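Local coordinates for protein interferon gamma (Paralichthys olivaceus, PDB 6F1E) that acts as a secreted homodimeric cytokine that binds the interferon gamma receptor ifngr1 and activates macrophages and neutrophils, at residues M41-E53 with R107-H119. Numbering follows the deposited sequence.
Sequences METKMLFMGGVLE and RFKEQSKLLQGLH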
loop_
_atom_site.group_PDB
_atom_site.type_symbol
_atom_site.label_atom_id
_atom_site.label_comp_id
_atom_site.label_asym_id
_atom_site.label_seq_id
_atom_site.Cartn_x
_atom_site.Cartn_y
_atom_site.Cartn_z
ATOM N N MET A 41 -15.477 7.964 1.645
ATOM C CA MET A 41 -15.803 6.600 2.078
ATOM C C MET A 41 -14.880 5.568 1.444
ATOM O O MET A 41 -14.544 4.566 2.052
ATOM C CB MET A 41 -17.260 6.273 1.724
ATOM C CG MET A 41 -17.786 4.933 2.235
ATOM S SD MET A 41 -17.598 4.593 4.008
ATOM C CE MET A 41 -18.126 6.135 4.782
ATOM N N GLU A 42 -14.473 5.813 0.217
ATOM C CA GLU A 42 -13.591 4.902 -0.475
ATOM C C GLU A 42 -12.225 4.918 0.259
ATOM O O GLU A 42 -11.630 3.870 0.511
ATOM C CB GLU A 42 -13.528 5.294 -1.981
ATOM C CG GLU A 42 -12.635 4.448 -2.904
ATOM C CD GLU A 42 -13.050 2.985 -3.082
ATOM O OE1 GLU A 42 -14.261 2.685 -2.992
ATOM O OE2 GLU A 42 -12.150 2.133 -3.333
ATOM N N THR A 43 -11.750 6.098 0.639
ATOM C CA THR A 43 -10.446 6.218 1.305
ATOM C C THR A 43 -10.456 5.533 2.688
ATOM O O THR A 43 -9.503 4.836 3.056
ATOM C CB THR A 43 -10.086 7.705 1.523
ATOM O OG1 THR A 43 -10.514 8.465 0.402
ATOM C CG2 THR A 43 -8.620 7.900 1.681
ATOM N N LYS A 44 -11.526 5.764 3.452
ATOM C CA LYS A 44 -11.668 5.225 4.794
ATOM C C LYS A 44 -11.743 3.715 4.719
ATOM O O LYS A 44 -11.032 3.014 5.436
ATOM C CB LYS A 44 -12.913 5.780 5.477
ATOM C CG LYS A 44 -12.753 7.175 6.075
ATOM C CD LYS A 44 -14.087 7.915 6.140
ATOM C CE LYS A 44 -14.147 8.952 7.261
ATOM N NZ LYS A 44 -14.790 10.245 6.844
ATOM N N MET A 45 -12.573 3.203 3.827
ATOM C CA MET A 45 -12.690 1.757 3.675
ATOM C C MET A 45 -11.366 1.107 3.313
ATOM O O MET A 45 -11.063 0.003 3.751
ATOM C CB MET A 45 -13.759 1.393 2.643
ATOM C CG MET A 45 -15.186 1.497 3.165
ATOM S SD MET A 45 -15.627 0.230 4.385
ATOM C CE MET A 45 -15.587 -1.280 3.421
ATOM N N LEU A 46 -10.569 1.797 2.523
ATOM C CA LEU A 46 -9.334 1.220 2.016
ATOM C C LEU A 46 -8.277 1.203 3.121
ATOM O O LEU A 46 -7.570 0.189 3.348
ATOM C CB LEU A 46 -8.860 2.028 0.804
ATOM C CG LEU A 46 -7.679 1.459 0.019
ATOM C CD1 LEU A 46 -7.578 -0.061 -0.022
ATOM C CD2 LEU A 46 -7.794 1.987 -1.390
ATOM N N PHE A 47 -8.171 2.335 3.813
ATOM C CA PHE A 47 -7.222 2.441 4.877
ATOM C C PHE A 47 -7.589 1.419 5.972
ATOM O O PHE A 47 -6.718 0.640 6.417
ATOM C CB PHE A 47 -7.151 3.875 5.412
ATOM C CG PHE A 47 -6.113 4.039 6.486
ATOM C CD1 PHE A 47 -4.767 4.021 6.161
ATOM C CD2 PHE A 47 -6.483 4.099 7.839
ATOM C CE1 PHE A 47 -3.800 4.110 7.151
ATOM C CE2 PHE A 47 -5.525 4.181 8.825
ATOM C CZ PHE A 47 -4.174 4.198 8.473
ATOM N N MET A 48 -8.871 1.394 6.359
ATOM C CA MET A 48 -9.376 0.435 7.367
ATOM C C MET A 48 -9.142 -1.014 7.004
ATOM O O MET A 48 -8.810 -1.824 7.884
ATOM C CB MET A 48 -10.871 0.589 7.639
ATOM C CG MET A 48 -11.266 1.142 8.995
ATOM S SD MET A 48 -10.265 0.645 10.428
ATOM C CE MET A 48 -9.423 2.231 10.499
ATOM N N GLY A 49 -9.351 -1.342 5.724
ATOM C CA GLY A 49 -9.038 -2.671 5.197
ATOM C C GLY A 49 -7.569 -3.001 5.381
ATOM O O GLY A 49 -7.210 -4.151 5.665
ATOM N N GLY A 50 -6.721 -1.980 5.211
ATOM C CA GLY A 50 -5.291 -2.100 5.441
ATOM C C GLY A 50 -4.911 -2.346 6.882
ATOM O O GLY A 50 -4.009 -3.173 7.165
ATOM N N VAL A 51 -5.560 -1.611 7.787
ATOM C CA VAL A 51 -5.387 -1.827 9.254
ATOM C C VAL A 51 -5.796 -3.259 9.666
ATOM O O VAL A 51 -5.110 -3.920 10.437
ATOM C CB VAL A 51 -6.256 -0.830 10.083
ATOM C CG1 VAL A 51 -6.252 -1.190 11.580
ATOM C CG2 VAL A 51 -5.820 0.611 9.872
ATOM N N LEU A 52 -6.938 -3.726 9.176
ATOM C CA LEU A 52 -7.399 -5.073 9.515
ATOM C C LEU A 52 -6.403 -6.134 9.006
ATOM O O LEU A 52 -6.101 -7.086 9.745
ATOM C CB LEU A 52 -8.825 -5.328 8.993
ATOM C CG LEU A 52 -9.961 -4.500 9.631
ATOM C CD1 LEU A 52 -11.279 -4.665 8.860
ATOM C CD2 LEU A 52 -10.180 -4.911 11.073
ATOM N N GLU A 53 -5.851 -5.926 7.804
ATOM C CA GLU A 53 -4.769 -6.783 7.267
ATOM C C GLU A 53 -3.507 -6.785 8.127
ATOM O O GLU A 53 -2.871 -7.834 8.331
ATOM C CB GLU A 53 -4.420 -6.392 5.857
ATOM C CG GLU A 53 -3.220 -7.150 5.264
ATOM C CD GLU A 53 -3.151 -7.083 3.725
ATOM O OE1 GLU A 53 -4.098 -6.578 3.052
ATOM O OE2 GLU A 53 -2.134 -7.561 3.179
ATOM N N ARG A 107 -16.603 -7.995 4.753
ATOM C CA ARG A 107 -16.888 -6.575 4.408
ATOM C C ARG A 107 -15.806 -5.821 3.618
ATOM O O ARG A 107 -16.065 -4.704 3.150
ATOM C CB ARG A 107 -17.282 -5.795 5.678
ATOM C CG ARG A 107 -18.555 -6.287 6.360
ATOM C CD ARG A 107 -19.784 -5.864 5.576
ATOM N NE ARG A 107 -20.983 -6.625 5.909
ATOM C CZ ARG A 107 -21.751 -6.457 6.990
ATOM N NH1 ARG A 107 -21.462 -5.551 7.922
ATOM N NH2 ARG A 107 -22.825 -7.222 7.132
ATOM N N PHE A 108 -14.637 -6.441 3.442
ATOM C CA PHE A 108 -13.467 -5.790 2.877
ATOM C C PHE A 108 -12.833 -6.616 1.742
ATOM O O PHE A 108 -11.616 -6.816 1.711
ATOM C CB PHE A 108 -12.478 -5.476 4.041
ATOM C CG PHE A 108 -12.975 -4.368 4.968
ATOM C CD1 PHE A 108 -12.717 -3.025 4.681
ATOM C CD2 PHE A 108 -13.746 -4.668 6.109
ATOM C CE1 PHE A 108 -13.201 -2.001 5.501
ATOM C CE2 PHE A 108 -14.220 -3.649 6.938
ATOM C CZ PHE A 108 -13.956 -2.308 6.626
ATOM N N LYS A 109 -13.658 -7.107 0.816
ATOM C CA LYS A 109 -13.178 -8.032 -0.257
ATOM C C LYS A 109 -12.550 -7.219 -1.373
ATOM O O LYS A 109 -11.464 -7.536 -1.855
ATOM C CB LYS A 109 -14.316 -8.892 -0.900
ATOM C CG LYS A 109 -14.676 -10.271 -0.310
ATOM C CD LYS A 109 -13.557 -11.023 0.423
ATOM C CE LYS A 109 -12.312 -11.333 -0.408
ATOM N NZ LYS A 109 -11.183 -11.771 0.466
ATOM N N GLU A 110 -13.314 -6.210 -1.786
ATOM C CA GLU A 110 -12.967 -5.207 -2.799
ATOM C C GLU A 110 -11.660 -4.517 -2.388
ATOM O O GLU A 110 -10.746 -4.350 -3.204
ATOM C CB GLU A 110 -14.148 -4.209 -2.842
ATOM C CG GLU A 110 -14.249 -3.183 -3.964
ATOM C CD GLU A 110 -15.649 -2.549 -4.010
ATOM O OE1 GLU A 110 -16.609 -3.274 -4.345
ATOM O OE2 GLU A 110 -15.817 -1.345 -3.698
ATOM N N GLN A 111 -11.564 -4.182 -1.097
ATOM C CA GLN A 111 -10.455 -3.424 -0.578
ATOM C C GLN A 111 -9.218 -4.304 -0.476
ATOM O O GLN A 111 -8.128 -3.874 -0.819
ATOM C CB GLN A 111 -10.797 -2.826 0.761
ATOM C CG GLN A 111 -11.800 -1.681 0.706
ATOM C CD GLN A 111 -13.255 -2.096 0.519
ATOM O OE1 GLN A 111 -13.612 -3.273 0.616
ATOM N NE2 GLN A 111 -14.104 -1.121 0.251
ATOM N N SER A 112 -9.376 -5.531 0.001
ATOM C CA SER A 112 -8.264 -6.484 0.037
ATOM C C SER A 112 -7.639 -6.731 -1.345
ATOM O O SER A 112 -6.415 -6.966 -1.449
ATOM C CB SER A 112 -8.731 -7.835 0.609
ATOM O OG SER A 112 -8.824 -7.794 2.014
ATOM N N LYS A 113 -8.493 -6.697 -2.374
ATOM C CA LYS A 113 -8.104 -6.969 -3.762
ATOM C C LYS A 113 -7.144 -5.886 -4.234
ATOM O O LYS A 113 -6.028 -6.182 -4.698
ATOM C CB LYS A 113 -9.360 -6.996 -4.669
ATOM C CG LYS A 113 -9.262 -7.832 -5.946
ATOM C CD LYS A 113 -10.648 -8.017 -6.594
ATOM C CE LYS A 113 -11.515 -9.081 -5.892
ATOM N NZ LYS A 113 -12.968 -8.734 -5.804
ATOM N N LEU A 114 -7.591 -4.638 -4.067
ATOM C CA LEU A 114 -6.809 -3.444 -4.393
ATOM C C LEU A 114 -5.532 -3.443 -3.616
ATOM O O LEU A 114 -4.462 -3.376 -4.199
ATOM C CB LEU A 114 -7.582 -2.138 -4.117
ATOM C CG LEU A 114 -6.885 -0.798 -4.457
ATOM C CD1 LEU A 114 -6.094 -0.798 -5.751
ATOM C CD2 LEU A 114 -7.903 0.330 -4.532
ATOM N N LEU A 115 -5.645 -3.561 -2.304
ATOM C CA LEU A 115 -4.471 -3.631 -1.458
ATOM C C LEU A 115 -3.488 -4.687 -1.933
ATOM O O LEU A 115 -2.288 -4.427 -1.874
ATOM C CB LEU A 115 -4.833 -3.855 0.021
ATOM C CG LEU A 115 -5.497 -2.661 0.756
ATOM C CD1 LEU A 115 -5.808 -3.047 2.190
ATOM C CD2 LEU A 115 -4.673 -1.368 0.760
ATOM N N GLN A 116 -3.943 -5.851 -2.427
ATOM C CA GLN A 116 -2.958 -6.876 -2.866
ATOM C C GLN A 116 -2.197 -6.362 -4.106
ATOM O O GLN A 116 -0.987 -6.542 -4.212
ATOM C CB GLN A 116 -3.576 -8.274 -3.091
ATOM C CG GLN A 116 -2.573 -9.453 -3.281
ATOM C CD GLN A 116 -1.547 -9.612 -2.143
ATOM O OE1 GLN A 116 -1.899 -9.700 -0.966
ATOM N NE2 GLN A 116 -0.271 -9.654 -2.500
ATOM N N GLY A 117 -2.908 -5.682 -5.003
ATOM C CA GLY A 117 -2.270 -4.948 -6.095
ATOM C C GLY A 117 -1.203 -3.961 -5.603
ATOM O O GLY A 117 -0.024 -4.032 -6.022
ATOM N N LEU A 118 -1.599 -3.074 -4.688
ATOM C CA LEU A 118 -0.657 -2.082 -4.167
ATOM C C LEU A 118 0.498 -2.754 -3.475
ATOM O O LEU A 118 1.612 -2.304 -3.607
ATOM C CB LEU A 118 -1.300 -1.068 -3.233
ATOM C CG LEU A 118 -2.446 -0.307 -3.903
ATOM C CD1 LEU A 118 -3.074 0.735 -2.969
ATOM C CD2 LEU A 118 -1.964 0.339 -5.194
ATOM N N HIS A 119 0.259 -3.853 -2.786
ATOM C CA HIS A 119 1.348 -4.502 -2.052
ATOM C C HIS A 119 2.295 -5.138 -3.047
ATOM O O HIS A 119 3.524 -5.067 -2.902
ATOM C CB HIS A 119 0.810 -5.502 -1.018
ATOM C CG HIS A 119 0.206 -4.847 0.197
ATOM N ND1 HIS A 119 -0.489 -3.654 0.140
ATOM C CD2 HIS A 119 0.190 -5.224 1.498
ATOM C CE1 HIS A 119 -0.910 -3.324 1.348
ATOM N NE2 HIS A 119 -0.510 -4.261 2.190
#
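Two helices of the interferon gamma core meet at a glycine pair, Gly-49 and Gly-50 on helix 41-64, against which Phe-108 and Leu-115 are pressed. The axes of 41-53 and 109-119 cross at -75° and approach to 8.9 Å, close enough for Leu-115 to enter as a knob among Leu-46, Gly-49, Gly-50 and Glu-53. Leu-115 CD1 lies directly on the backbone, 3.3 Å from Gly-50 N, while Leu-115 CD2 meets Leu-46 CD1 at 3.3 Å, tighter than usual carbon-carbon contact; these two side chains run past each other in opposite directions. The other branch of Leu-46, CD2, reaches Leu-114 CD2 at 3.6 Å.

Phe-108, the N-cap residue in the break between helices 89-107 and 109-122, lays its ring beside Gly-49. Leu-52 CD1 sits over one face of the Phe-108 ring in a CH-pi contact, 4.0 Å from its centroid. Met-45, its chain bent at chi2 (-70°) and chi3, curls back so that SD comes obliquely to the same ring, 3.5 Å from Phe-108 CE1, as a Met-aromatic contact. Gln-111 folds its amide against Met-45, NE2 lying 3.5 Å from Met-45 CB. At the break, Phe-108 O accepts from both Ser-112 N and Ser-112 OG, the hydroxyl 3.0 Å away.

Toward the C-terminal ends of both segments, the carboxylate of Glu-53 passes near His-119 but pairs with Lys-57. Leu-46 also packs on Leu-46 of the second subunit, placing the crossing beside the dimer interface. Steeply crossed, wholly helical packing of this kind belongs to the intertwined all-helical dimer of type II interferons.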